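Local structure of myosin-I heavy chain (Dictyostelium discoideum, 5EJR) at residues 184-189 against 271-276; 342-347 against 384-389; 350-355 against 370-375; 471-476 against 488-493. The protein is an actin-based ATPase motor active in the early steps of phagocytosis and adhesion, and this chain is the second MyTH4-FERM domain of its tail. One frame throughout, in Å; residues are numbered along the deposited sequence. Where two conformers were deposited one is given.

Contact 1: residues 184-189 against 271-276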
loop_
_atom_site.group_PDB
_atom_site.type_symbol
_atom_site.label_atom_id
_atom_site.label_comp_id
_atom_site.label_asym_id
_atom_site.label_seq_id
_atom_site.Cartn_x
_atom_site.Cartn_y
_atom_site.Cartn_z
ATOM N N SER A 184 5.890 13.834 -10.039
ATOM C CA SER A 184 6.682 12.787 -9.378
ATOM C C SER A 184 5.982 12.111 -8.193
ATOM O O SER A 184 6.050 10.887 -8.071
ATOM C CB SER A 184 8.036 13.345 -8.943
ATOM O OG SER A 184 8.837 12.364 -8.305
ATOM N N TYR A 185 5.315 12.901 -7.332
ATOM C CA TYR A 185 4.610 12.410 -6.144
ATOM C C TYR A 185 3.328 11.630 -6.486
ATOM O O TYR A 185 2.746 11.005 -5.598
ATOM C CB TYR A 185 4.344 13.568 -5.151
ATOM C CG TYR A 185 3.007 14.272 -5.288
ATOM C CD1 TYR A 185 2.767 15.162 -6.331
ATOM C CD2 TYR A 185 2.006 14.096 -4.339
ATOM C CE1 TYR A 185 1.547 15.831 -6.447
ATOM C CE2 TYR A 185 0.782 14.756 -4.444
ATOM C CZ TYR A 185 0.558 15.629 -5.497
ATOM O OH TYR A 185 -0.649 16.282 -5.592
ATOM N N GLN A 186 2.874 11.709 -7.758
ATOM C CA GLN A 186 1.681 11.022 -8.241
ATOM C C GLN A 186 1.992 9.860 -9.190
ATOM O O GLN A 186 1.086 9.108 -9.528
ATOM C CB GLN A 186 0.670 12.001 -8.856
ATOM C CG GLN A 186 -0.210 12.657 -7.797
ATOM C CD GLN A 186 -1.225 13.632 -8.344
ATOM O OE1 GLN A 186 -0.987 14.359 -9.317
ATOM N NE2 GLN A 186 -2.362 13.717 -7.672
ATOM N N GLN A 187 3.260 9.675 -9.575
ATOM C CA GLN A 187 3.647 8.592 -10.478
ATOM C C GLN A 187 3.510 7.225 -9.824
ATOM O O GLN A 187 4.222 6.938 -8.864
ATOM C CB GLN A 187 5.043 8.824 -11.075
ATOM C CG GLN A 187 5.070 9.983 -12.081
ATOM C CD GLN A 187 6.447 10.356 -12.580
ATOM O OE1 GLN A 187 7.476 9.820 -12.153
ATOM N NE2 GLN A 187 6.493 11.306 -13.501
ATOM N N ARG A 188 2.536 6.410 -10.303
ATOM C CA ARG A 188 2.230 5.055 -9.811
ATOM C C ARG A 188 3.419 4.115 -10.018
ATOM O O ARG A 188 4.128 4.256 -11.011
ATOM C CB ARG A 188 0.972 4.487 -10.504
ATOM C CG ARG A 188 -0.358 5.093 -10.028
ATOM C CD ARG A 188 -0.905 4.480 -8.734
ATOM N NE ARG A 188 -1.063 3.031 -8.829
ATOM C CZ ARG A 188 -2.149 2.421 -9.289
ATOM N NH1 ARG A 188 -3.216 3.128 -9.653
ATOM N NH2 ARG A 188 -2.185 1.099 -9.374
ATOM N N LYS A 189 3.640 3.169 -9.075
ATOM C CA LYS A 189 4.781 2.245 -9.096
ATOM C C LYS A 189 4.390 0.829 -9.478
ATOM O O LYS A 189 5.263 -0.001 -9.729
ATOM C CB LYS A 189 5.477 2.215 -7.710
ATOM C CG LYS A 189 5.876 3.568 -7.130
ATOM C CD LYS A 189 7.172 4.094 -7.719
ATOM C CE LYS A 189 7.554 5.452 -7.174
ATOM N NZ LYS A 189 6.790 6.555 -7.813
ATOM N N THR A 271 3.050 8.075 2.276
ATOM C CA THR A 271 3.308 8.546 0.905
ATOM C C THR A 271 3.048 7.497 -0.139
ATOM O O THR A 271 3.129 7.813 -1.328
ATOM C CB THR A 271 4.722 9.107 0.731
ATOM O OG1 THR A 271 5.672 8.122 1.145
ATOM C CG2 THR A 271 4.920 10.445 1.424
ATOM N N ASP A 272 2.754 6.249 0.268
ATOM C CA ASP A 272 2.482 5.227 -0.727
ATOM C C ASP A 272 1.097 5.487 -1.362
ATOM O O ASP A 272 0.216 6.081 -0.716
ATOM C CB ASP A 272 2.441 3.830 -0.083
ATOM C CG ASP A 272 3.755 3.156 0.273
ATOM O OD1 ASP A 272 4.832 3.781 0.068
ATOM O OD2 ASP A 272 3.710 1.999 0.765
ATOM N N MET A 273 0.921 4.987 -2.596
ATOM C CA MET A 273 -0.340 5.006 -3.338
ATOM C C MET A 273 -1.079 3.804 -2.840
ATOM O O MET A 273 -0.510 2.710 -2.851
ATOM C CB MET A 273 -0.096 4.831 -4.850
ATOM C CG MET A 273 0.663 5.956 -5.465
ATOM S SD MET A 273 0.033 7.534 -4.882
ATOM C CE MET A 273 0.137 8.436 -6.345
ATOM N N ILE A 274 -2.332 3.980 -2.396
ATOM C CA ILE A 274 -3.123 2.832 -1.889
ATOM C C ILE A 274 -3.234 1.696 -2.918
ATOM O O ILE A 274 -3.068 0.530 -2.549
ATOM C CB ILE A 274 -4.515 3.230 -1.296
ATOM C CG1 ILE A 274 -5.306 1.981 -0.835
ATOM C CG2 ILE A 274 -5.324 4.111 -2.264
ATOM C CD1 ILE A 274 -6.399 2.245 0.162
ATOM N N TYR A 275 -3.405 2.040 -4.204
ATOM C CA TYR A 275 -3.499 1.018 -5.253
ATOM C C TYR A 275 -2.177 0.275 -5.477
ATOM O O TYR A 275 -2.215 -0.925 -5.763
ATOM C CB TYR A 275 -4.081 1.596 -6.546
ATOM C CG TYR A 275 -5.600 1.671 -6.544
ATOM C CD1 TYR A 275 -6.374 0.570 -6.185
ATOM C CD2 TYR A 275 -6.261 2.822 -6.957
ATOM C CE1 TYR A 275 -7.769 0.627 -6.200
ATOM C CE2 TYR A 275 -7.654 2.889 -6.978
ATOM C CZ TYR A 275 -8.403 1.786 -6.605
ATOM O OH TYR A 275 -9.771 1.844 -6.618
ATOM N N ASP A 276 -1.013 0.952 -5.255
ATOM C CA ASP A 276 0.295 0.277 -5.352
ATOM C C ASP A 276 0.434 -0.757 -4.233
ATOM O O ASP A 276 0.979 -1.832 -4.459
ATOM C CB ASP A 276 1.459 1.275 -5.331
ATOM C CG ASP A 276 1.655 2.067 -6.613
ATOM O OD1 ASP A 276 1.141 1.630 -7.671
ATOM O OD2 ASP A 276 2.358 3.110 -6.569
HETATM O O HOH W 1 3.288 10.128 -2.613
#
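Arg-188 and Asp-276 carry the charged part of this contact, which ties the loop after helix 164-178, in the MyTH4 region, to the ubiquitin-like F1 lobe of the FERM region at the start of helix 274-283. Arg-188 NE donates to Asp-276 OD1 over 2.9 Å in an almost straight salt bridge (168°). The oxygen sits at the edge of the guanidinium, close to its plane, yet the N-H reaches it from above the carboxylate plane, because the two flat groups are turned 63° apart. The backbone takes the other oxygen: Lys-189 N meets Asp-276 OD2 at 2.8 Å on the syn side, tilted out of the carboxylate plane. Since OD1 also accepts from Met-190 N, three N-H groups grip one buried carboxylate and would probably stabilise its negative charge. Arg-188 NH2 has a second anionic partner in Glu-196 of helix 194-205, so the guanidinium is held by two acidic residues.

Packing completes the site. Tyr-275 CB lies over one face of the guanidinium, offset toward its rim, with Arg-188 NH2 3.4 Å from that CB. Folding of the arginine chain at chi3 (-56°) puts NE before the carboxylate, while Arg-188 CD rests 3.9 Å from Met-273 CG. Met-273 was modelled in two conformers, which makes the approach of its CE to Gln-186 O less certain.

Water supplies the last link: a single molecule donates to Tyr-185 O at 3.2 Å and to Thr-271 O at 2.7 Å.

Contact 2: residues 342-347 against 384-389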
loop_
_atom_site.group_PDB
_atom_site.type_symbol
_atom_site.label_atom_id
_atom_site.label_comp_id
_atom_site.label_asym_id
_atom_site.label_seq_id
_atom_site.Cartn_x
_atom_site.Cartn_y
_atom_site.Cartn_z
ATOM N N LYS A 342 2.217 -8.002 40.913
ATOM C CA LYS A 342 1.469 -6.967 41.654
ATOM C C LYS A 342 0.964 -5.886 40.676
ATOM O O LYS A 342 -0.218 -5.585 40.688
ATOM C CB LYS A 342 2.312 -6.340 42.777
ATOM C CG LYS A 342 1.462 -5.445 43.690
ATOM C CD LYS A 342 2.264 -4.744 44.770
ATOM C CE LYS A 342 1.377 -3.917 45.679
ATOM N NZ LYS A 342 1.038 -2.594 45.090
ATOM N N ASP A 343 1.832 -5.368 39.789
ATOM C CA ASP A 343 1.453 -4.379 38.776
ATOM C C ASP A 343 0.383 -4.928 37.852
ATOM O O ASP A 343 -0.539 -4.189 37.484
ATOM C CB ASP A 343 2.673 -3.952 37.934
ATOM C CG ASP A 343 3.776 -3.241 38.708
ATOM O OD1 ASP A 343 3.480 -2.690 39.797
ATOM O OD2 ASP A 343 4.937 -3.232 38.221
ATOM N N SER A 344 0.491 -6.230 37.472
ATOM C CA SER A 344 -0.499 -6.823 36.561
ATOM C C SER A 344 -1.849 -6.952 37.233
ATOM O O SER A 344 -2.875 -6.803 36.572
ATOM C CB SER A 344 -0.041 -8.194 36.066
ATOM O OG SER A 344 1.092 -8.088 35.219
ATOM N N SER A 345 -1.845 -7.305 38.520
ATOM C CA SER A 345 -3.049 -7.450 39.360
ATOM C C SER A 345 -3.724 -6.087 39.518
ATOM O O SER A 345 -4.942 -6.011 39.550
ATOM C CB SER A 345 -2.653 -7.987 40.733
ATOM O OG SER A 345 -2.372 -9.371 40.609
ATOM N N ILE A 346 -2.934 -5.005 39.614
ATOM C CA ILE A 346 -3.507 -3.634 39.707
ATOM C C ILE A 346 -4.183 -3.312 38.368
ATOM O O ILE A 346 -5.291 -2.776 38.352
ATOM C CB ILE A 346 -2.405 -2.583 40.100
ATOM C CG1 ILE A 346 -1.957 -2.801 41.561
ATOM C CG2 ILE A 346 -2.916 -1.120 39.917
ATOM C CD1 ILE A 346 -0.529 -2.218 41.951
ATOM N N ILE A 347 -3.523 -3.683 37.240
ATOM C CA ILE A 347 -4.059 -3.451 35.896
ATOM C C ILE A 347 -5.350 -4.218 35.731
ATOM O O ILE A 347 -6.354 -3.652 35.319
ATOM C CB ILE A 347 -3.017 -3.748 34.777
ATOM C CG1 ILE A 347 -1.882 -2.670 34.812
ATOM C CG2 ILE A 347 -3.692 -3.773 33.382
ATOM C CD1 ILE A 347 -0.485 -3.158 34.175
ATOM N N LYS A 384 -6.116 -19.346 40.015
ATOM C CA LYS A 384 -6.658 -19.246 41.366
ATOM C C LYS A 384 -5.824 -18.286 42.201
ATOM O O LYS A 384 -6.380 -17.564 43.024
ATOM C CB LYS A 384 -6.686 -20.626 42.045
ATOM C CG LYS A 384 -7.850 -21.502 41.619
ATOM C CD LYS A 384 -7.645 -22.896 42.245
ATOM C CE LYS A 384 -8.723 -23.888 41.899
ATOM N NZ LYS A 384 -8.475 -25.200 42.555
ATOM N N VAL A 385 -4.504 -18.230 41.964
ATOM C CA VAL A 385 -3.613 -17.292 42.667
ATOM C C VAL A 385 -3.867 -15.860 42.105
ATOM O O VAL A 385 -3.908 -14.894 42.858
ATOM C CB VAL A 385 -2.116 -17.711 42.601
ATOM C CG1 VAL A 385 -1.218 -16.664 43.273
ATOM C CG2 VAL A 385 -1.896 -19.098 43.219
ATOM N N TRP A 386 -4.082 -15.748 40.799
ATOM C CA TRP A 386 -4.408 -14.463 40.178
ATOM C C TRP A 386 -5.720 -13.906 40.735
ATOM O O TRP A 386 -5.777 -12.739 41.083
ATOM C CB TRP A 386 -4.495 -14.607 38.665
ATOM C CG TRP A 386 -3.155 -14.625 38.022
ATOM C CD1 TRP A 386 -2.562 -15.680 37.385
ATOM C CD2 TRP A 386 -2.258 -13.516 37.891
ATOM N NE1 TRP A 386 -1.379 -15.282 36.825
ATOM C CE2 TRP A 386 -1.149 -13.966 37.143
ATOM C CE3 TRP A 386 -2.310 -12.168 38.292
ATOM C CZ2 TRP A 386 -0.064 -13.137 36.838
ATOM C CZ3 TRP A 386 -1.242 -11.330 37.961
ATOM C CH2 TRP A 386 -0.143 -11.811 37.238
ATOM N N ILE A 387 -6.756 -14.760 40.885
ATOM C CA ILE A 387 -8.037 -14.345 41.462
ATOM C C ILE A 387 -7.805 -13.702 42.843
ATOM O O ILE A 387 -8.269 -12.593 43.090
ATOM C CB ILE A 387 -9.011 -15.556 41.545
ATOM C CG1 ILE A 387 -9.535 -15.896 40.132
ATOM C CG2 ILE A 387 -10.162 -15.242 42.523
ATOM C CD1 ILE A 387 -10.341 -17.339 40.015
ATOM N N SER A 388 -7.049 -14.393 43.707
ATOM C CA SER A 388 -6.700 -13.931 45.043
ATOM C C SER A 388 -5.912 -12.588 45.012
ATOM O O SER A 388 -6.223 -11.691 45.793
ATOM C CB SER A 388 -5.880 -15.000 45.756
ATOM O OG SER A 388 -5.711 -14.620 47.109
ATOM N N MET A 389 -4.909 -12.456 44.123
ATOM C CA MET A 389 -4.098 -11.230 44.019
ATOM C C MET A 389 -4.942 -10.049 43.490
ATOM O O MET A 389 -4.806 -8.931 43.962
ATOM C CB MET A 389 -2.860 -11.459 43.142
ATOM C CG MET A 389 -1.800 -12.286 43.818
ATOM S SD MET A 389 -0.351 -12.498 42.771
ATOM C CE MET A 389 0.482 -10.911 43.083
#
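Trp-386 holds CG beside its backbone N and anti to the carbonyl carbon (chi1 -79°), and chi2 (112°) turns the ring plane about CB-CG. CZ3 and CH2 of the six-membered ring are the atoms that meet the serines. Met-389 runs straight out as far as SD and bends at chi3, which carries CE to within 4.0 Å of Lys-342 N. Ser-345 OG lies at the edge of the indole, near its plane and 3.5 Å from Trp-386 CZ3, and is also 3.3 Å from Met-389 CB. Its polar needs are met within its own helix, by the carbonyl of Glu-341. Ser-344 CB sits 3.8 Å from Trp-386 CH2. This is helix-on-helix packing in the all-helical F2 lobe of the FERM fold, between helices 341-355 and 383-394; the axes of 342-347 and 384-389 pass 9.9 Å apart at a signed crossing angle of -70°. The small serines probably allow the indole rim to lie against helix 341-355. An alanine in place of Trp-386 would probably open a gap against Ser-344 and Ser-345 and leave the carbonyl of Leu-378 without the indole N-H. That bond, from Trp-386 NE1, probably helps to hold the ring in its rotation.

Contact 3: residues 350-355 against 370-375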
loop_
_atom_site.group_PDB
_atom_site.type_symbol
_atom_site.label_atom_id
_atom_site.label_comp_id
_atom_site.label_asym_id
_atom_site.label_seq_id
_atom_site.Cartn_x
_atom_site.Cartn_y
_atom_site.Cartn_z
ATOM N N ILE A 350 -8.248 -2.518 37.639
ATOM C CA ILE A 350 -8.791 -1.342 36.951
ATOM C C ILE A 350 -9.663 -1.769 35.807
ATOM O O ILE A 350 -10.747 -1.243 35.646
ATOM C CB ILE A 350 -7.653 -0.388 36.455
ATOM C CG1 ILE A 350 -6.904 0.219 37.628
ATOM C CG2 ILE A 350 -8.228 0.711 35.543
ATOM C CD1 ILE A 350 -5.570 0.787 37.227
ATOM N N LEU A 351 -9.157 -2.674 34.960
ATOM C CA LEU A 351 -9.896 -3.153 33.798
ATOM C C LEU A 351 -11.186 -3.860 34.169
ATOM O O LEU A 351 -12.160 -3.771 33.420
ATOM C CB LEU A 351 -9.005 -4.028 32.886
ATOM C CG LEU A 351 -7.793 -3.313 32.212
ATOM C CD1 LEU A 351 -7.092 -4.243 31.270
ATOM C CD2 LEU A 351 -8.232 -2.092 31.428
ATOM N N ILE A 352 -11.210 -4.532 35.328
ATOM C CA ILE A 352 -12.447 -5.181 35.836
ATOM C C ILE A 352 -13.457 -4.074 36.230
ATOM O O ILE A 352 -14.614 -4.143 35.828
ATOM C CB ILE A 352 -12.124 -6.165 37.011
ATOM C CG1 ILE A 352 -11.460 -7.450 36.452
ATOM C CG2 ILE A 352 -13.409 -6.518 37.840
ATOM C CD1 ILE A 352 -10.747 -8.324 37.517
ATOM N N GLN A 353 -12.999 -3.018 36.914
ATOM C CA GLN A 353 -13.888 -1.909 37.291
ATOM C C GLN A 353 -14.467 -1.228 36.037
ATOM O O GLN A 353 -15.629 -0.787 36.049
ATOM C CB GLN A 353 -13.189 -0.925 38.244
ATOM C CG GLN A 353 -14.183 -0.021 38.993
ATOM C CD GLN A 353 -13.569 1.016 39.900
ATOM O OE1 GLN A 353 -12.395 0.964 40.249
ATOM N NE2 GLN A 353 -14.365 1.985 40.326
ATOM N N LEU A 354 -13.704 -1.230 34.920
ATOM C CA LEU A 354 -14.201 -0.673 33.664
ATOM C C LEU A 354 -15.256 -1.591 33.020
ATOM O O LEU A 354 -16.202 -1.097 32.414
ATOM C CB LEU A 354 -13.052 -0.359 32.682
ATOM C CG LEU A 354 -12.283 0.951 32.936
ATOM C CD1 LEU A 354 -10.915 0.944 32.225
ATOM C CD2 LEU A 354 -13.071 2.143 32.483
ATOM N N LEU A 355 -15.090 -2.910 33.113
ATOM C CA LEU A 355 -16.074 -3.847 32.559
ATOM C C LEU A 355 -17.338 -3.929 33.440
ATOM O O LEU A 355 -18.432 -4.144 32.925
ATOM C CB LEU A 355 -15.480 -5.260 32.488
ATOM C CG LEU A 355 -14.457 -5.542 31.430
ATOM C CD1 LEU A 355 -13.760 -6.873 31.721
ATOM C CD2 LEU A 355 -15.107 -5.557 30.049
ATOM N N ARG A 370 -9.724 -13.853 32.647
ATOM C CA ARG A 370 -9.370 -14.015 31.232
ATOM C C ARG A 370 -9.750 -12.788 30.371
ATOM O O ARG A 370 -9.232 -12.649 29.290
ATOM C CB ARG A 370 -10.041 -15.263 30.646
ATOM C CG ARG A 370 -9.642 -16.562 31.326
ATOM C CD ARG A 370 -8.139 -16.821 31.327
ATOM N NE ARG A 370 -7.558 -16.892 29.978
ATOM C CZ ARG A 370 -7.628 -17.938 29.160
ATOM N NH1 ARG A 370 -8.339 -19.007 29.495
ATOM N NH2 ARG A 370 -7.025 -17.907 27.989
ATOM N N GLN A 371 -10.683 -11.944 30.817
ATOM C CA GLN A 371 -11.075 -10.757 30.043
ATOM C C GLN A 371 -10.080 -9.598 30.242
ATOM O O GLN A 371 -10.161 -8.585 29.527
ATOM C CB GLN A 371 -12.470 -10.298 30.485
ATOM C CG GLN A 371 -13.628 -11.285 30.185
ATOM C CD GLN A 371 -14.938 -10.696 30.689
ATOM O OE1 GLN A 371 -15.205 -10.592 31.901
ATOM N NE2 GLN A 371 -15.747 -10.205 29.770
ATOM N N VAL A 372 -9.194 -9.705 31.236
ATOM C CA VAL A 372 -8.319 -8.588 31.618
ATOM C C VAL A 372 -6.822 -8.913 31.766
ATOM O O VAL A 372 -6.025 -7.986 32.018
ATOM C CB VAL A 372 -8.843 -7.887 32.910
ATOM C CG1 VAL A 372 -10.240 -7.325 32.690
ATOM C CG2 VAL A 372 -8.795 -8.822 34.135
ATOM N N LEU A 373 -6.417 -10.176 31.598
ATOM C CA LEU A 373 -4.986 -10.482 31.663
ATOM C C LEU A 373 -4.624 -11.243 30.414
ATOM O O LEU A 373 -5.355 -12.181 30.089
ATOM C CB LEU A 373 -4.625 -11.377 32.850
ATOM C CG LEU A 373 -4.447 -10.812 34.213
ATOM C CD1 LEU A 373 -4.029 -11.946 35.149
ATOM C CD2 LEU A 373 -3.382 -9.655 34.237
ATOM N N PRO A 374 -3.507 -10.918 29.716
ATOM C CA PRO A 374 -3.131 -11.734 28.541
ATOM C C PRO A 374 -2.534 -13.066 29.010
ATOM O O PRO A 374 -1.986 -13.128 30.114
ATOM C CB PRO A 374 -2.051 -10.889 27.853
ATOM C CG PRO A 374 -1.421 -10.119 28.978
ATOM C CD PRO A 374 -2.521 -9.846 29.981
ATOM N N ASP A 375 -2.546 -14.098 28.149
ATOM C CA ASP A 375 -1.974 -15.423 28.487
ATOM C C ASP A 375 -0.522 -15.356 28.908
ATOM O O ASP A 375 -0.119 -16.064 29.824
ATOM C CB ASP A 375 -2.118 -16.396 27.305
ATOM C CG ASP A 375 -3.547 -16.794 26.993
ATOM O OD1 ASP A 375 -4.473 -16.376 27.751
ATOM O OD2 ASP A 375 -3.750 -17.513 26.002
#
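Leu-355 lays CD1 over one face of the Gln-371 carboxamide, 4.0 Å from Gln-371 OE1, while the same oxygen accepts a hydrogen bond from the hydroxyl of Tyr-356. The other flat groups lie within 370-375 itself: Arg-370 NH2 meets Asp-375 OD1 at 3.0 Å in a salt bridge, on the syn side of the carboxylate but tilted 27° from the guanidinium plane. That bridge spans the turn between helices 366-370 and 375-378, and the contact packs this turn on the last part of helix 341-355 in the helical F2 lobe of the FERM fold.

Val-372 carries the apolar part. With CG1 anti to the carbonyl carbon (chi1 -60°), that methyl points to the helix and lies 3.5 Å from Leu-351 CB and 3.7 Å from Leu-355 CD1. CG2 takes the place between the backbone N and the carbonyl carbon and meets Ile-352 CG1 at 3.8 Å, the two side chains crossing at about a right angle. One buried valine therefore touches three residues spread over a turn of helix. An alanine in place of Val-372 would probably open a gap beside Leu-351 CB, Ile-352 CG1 and Leu-355 CD1, with Leu-355 less firmly held.

Neighbouring helix 317-332 fixes the backbone of the turn, Arg-328 NH2 donating to the carbonyl of Gln-371. Trp-331 NE1 does the same for Val-372 O, an oxygen that also has Leu-351 CD1 4.0 Å away.

Contact 4: residues 471-476 against 488-493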
loop_
_atom_site.group_PDB
_atom_site.type_symbol
_atom_site.label_atom_id
_atom_site.label_comp_id
_atom_site.label_asym_id
_atom_site.label_seq_id
_atom_site.Cartn_x
_atom_site.Cartn_y
_atom_site.Cartn_z
ATOM N N ASP A 471 18.011 1.774 -0.600
ATOM C CA ASP A 471 16.937 0.783 -0.790
ATOM C C ASP A 471 16.943 -0.345 0.276
ATOM O O ASP A 471 15.920 -0.983 0.468
ATOM C CB ASP A 471 16.911 0.202 -2.221
ATOM C CG ASP A 471 18.260 -0.097 -2.868
ATOM O OD1 ASP A 471 19.300 -0.021 -2.161
ATOM O OD2 ASP A 471 18.277 -0.392 -4.084
ATOM N N ASP A 472 18.045 -0.531 1.009
ATOM C CA ASP A 472 18.114 -1.560 2.044
ATOM C C ASP A 472 18.684 -1.059 3.403
ATOM O O ASP A 472 18.973 -1.888 4.284
ATOM C CB ASP A 472 18.892 -2.795 1.518
ATOM C CG ASP A 472 20.359 -2.564 1.204
ATOM O OD1 ASP A 472 20.818 -1.397 1.297
ATOM O OD2 ASP A 472 21.053 -3.549 0.859
ATOM N N THR A 473 18.863 0.276 3.583
ATOM C CA THR A 473 19.378 0.771 4.868
ATOM C C THR A 473 18.755 2.071 5.334
ATOM O O THR A 473 18.280 2.869 4.531
ATOM C CB THR A 473 20.920 0.964 4.893
ATOM O OG1 THR A 473 21.271 2.045 4.031
ATOM C CG2 THR A 473 21.727 -0.301 4.557
ATOM N N PHE A 474 18.829 2.298 6.650
ATOM C CA PHE A 474 18.496 3.547 7.316
ATOM C C PHE A 474 19.780 3.970 8.037
ATOM O O PHE A 474 20.433 3.147 8.673
ATOM C CB PHE A 474 17.279 3.399 8.253
ATOM C CG PHE A 474 17.026 4.523 9.230
ATOM C CD1 PHE A 474 16.957 5.841 8.800
ATOM C CD2 PHE A 474 16.823 4.260 10.577
ATOM C CE1 PHE A 474 16.706 6.878 9.705
ATOM C CE2 PHE A 474 16.578 5.297 11.477
ATOM C CZ PHE A 474 16.501 6.594 11.035
ATOM N N CYS A 475 20.162 5.243 7.900
ATOM C CA CYS A 475 21.391 5.777 8.480
ATOM C C CYS A 475 21.144 7.060 9.281
ATOM O O CYS A 475 20.460 7.949 8.785
ATOM C CB CYS A 475 22.426 6.003 7.378
ATOM S SG CYS A 475 23.967 6.748 7.956
ATOM N N ILE A 476 21.727 7.168 10.496
ATOM C CA ILE A 476 21.634 8.364 11.366
ATOM C C ILE A 476 23.040 8.956 11.553
ATOM O O ILE A 476 23.964 8.224 11.872
ATOM C CB ILE A 476 20.877 8.167 12.736
ATOM C CG1 ILE A 476 21.529 7.107 13.636
ATOM C CG2 ILE A 476 19.380 7.850 12.515
ATOM C CD1 ILE A 476 21.007 7.127 15.121
ATOM N N THR A 488 24.208 2.780 10.992
ATOM C CA THR A 488 23.443 2.180 9.900
ATOM C C THR A 488 22.667 0.928 10.325
ATOM O O THR A 488 23.190 0.099 11.068
ATOM C CB THR A 488 24.413 1.917 8.729
ATOM O OG1 THR A 488 25.034 3.157 8.392
ATOM C CG2 THR A 488 23.733 1.341 7.497
ATOM N N PHE A 489 21.432 0.782 9.805
ATOM C CA PHE A 489 20.545 -0.339 10.128
ATOM C C PHE A 489 19.961 -0.917 8.856
ATOM O O PHE A 489 19.517 -0.170 7.982
ATOM C CB PHE A 489 19.416 0.125 11.070
ATOM C CG PHE A 489 19.818 1.148 12.108
ATOM C CD1 PHE A 489 20.324 0.752 13.338
ATOM C CD2 PHE A 489 19.695 2.510 11.854
ATOM C CE1 PHE A 489 20.681 1.703 14.304
ATOM C CE2 PHE A 489 20.060 3.460 12.814
ATOM C CZ PHE A 489 20.537 3.049 14.037
ATOM N N THR A 490 19.971 -2.243 8.739
ATOM C CA THR A 490 19.477 -2.933 7.545
ATOM C C THR A 490 17.988 -3.082 7.622
ATOM O O THR A 490 17.482 -3.697 8.561
ATOM C CB THR A 490 20.257 -4.252 7.325
ATOM O OG1 THR A 490 21.641 -3.926 7.147
ATOM C CG2 THR A 490 19.736 -5.077 6.150
ATOM N N THR A 491 17.283 -2.506 6.621
ATOM C CA THR A 491 15.824 -2.472 6.502
ATOM C C THR A 491 15.431 -1.914 5.146
ATOM O O THR A 491 16.047 -0.941 4.689
ATOM C CB THR A 491 15.172 -1.583 7.627
ATOM O OG1 THR A 491 13.813 -1.315 7.291
ATOM C CG2 THR A 491 15.884 -0.237 7.852
ATOM N N ASP A 492 14.332 -2.430 4.567
ATOM C CA ASP A 492 13.813 -1.900 3.302
ATOM C C ASP A 492 12.668 -0.903 3.544
ATOM O O ASP A 492 12.025 -0.470 2.589
ATOM C CB ASP A 492 13.316 -3.051 2.403
ATOM C CG ASP A 492 12.162 -3.866 2.990
ATOM O OD1 ASP A 492 11.870 -3.710 4.204
ATOM O OD2 ASP A 492 11.559 -4.669 2.238
ATOM N N GLU A 493 12.391 -0.548 4.815
ATOM C CA GLU A 493 11.273 0.344 5.093
ATOM C C GLU A 493 11.664 1.831 5.139
ATOM O O GLU A 493 11.100 2.596 5.930
ATOM C CB GLU A 493 10.540 -0.085 6.370
ATOM C CG GLU A 493 9.787 -1.398 6.231
ATOM C CD GLU A 493 9.141 -1.811 7.545
ATOM O OE1 GLU A 493 9.683 -2.731 8.195
ATOM O OE2 GLU A 493 8.144 -1.179 7.965
HETATM O O HOH W 2 13.418 -0.820 -0.555
#
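Phe-474 and Phe-489 pair across the strands as a hydrogen-bonded pair of an antiparallel beta hairpin, strands 473-477 and 486-490, in the PTB/PH-like F3 lobe of the FERM fold. Phe-474 N bonds to Phe-489 O at 2.9 Å, and Phe-489 N returns to Phe-474 O at 2.8 Å. CG of Phe-474 is anti to its backbone N (chi1 167°), that of Phe-489 anti to its carbonyl carbon. The side chains lie side by side and point the same way, CD2 of Phe-474 being 3.6 Å from CD2 of Phe-489, with the rings oblique, their planes 31° apart. Ile-476 CG1 fills in at the edge of the Phe-489 ring, 4.0 Å from its CE2. The other face carries Thr-473, Cys-475, Thr-488 and Thr-490; there Thr-473 CB touches Thr-488 CG2 at 3.9 Å.

Further out, the pairing runs past the strands: Thr-491 N donates to Asp-472 O. Thr-491 CG2 packs against Phe-474 CB at 3.9 Å. Both Phe-474 and Thr-491 pack on Ile-497 of helix 494-505, while Phe-469 of the adjoining strand meets the Phe-474 ring. Just before that helix an ST turn forms, Glu-493 N donating to Thr-491 OG1 at 3.0 Å.

In the fold
One interdomain joint and two FERM lobes of an elongated MyTH4-FERM unit are sampled by the four contacts. Contacts 2 and 3 belong together: both use helix 341-355, their centres are about 10 Å apart, and Trp-386 CE3 of contact 2 packs 3.6 Å from Leu-373 CD1 of contact 3. Contact 1 spans the MyTH4 region and the F1 lobe, whereas contact 4 lies within F3; their nearest atoms are about 9 Å apart. Helix 494-505 bridges that pair, Ser-495 touching Thr-271 and Asp-272 while Ile-497 packs on Phe-474 and Thr-491. The F2 contacts stand well apart, with centres of contacts 1 and 2 about 49 Å from each other and those of contacts 3 and 4 about 39 Å.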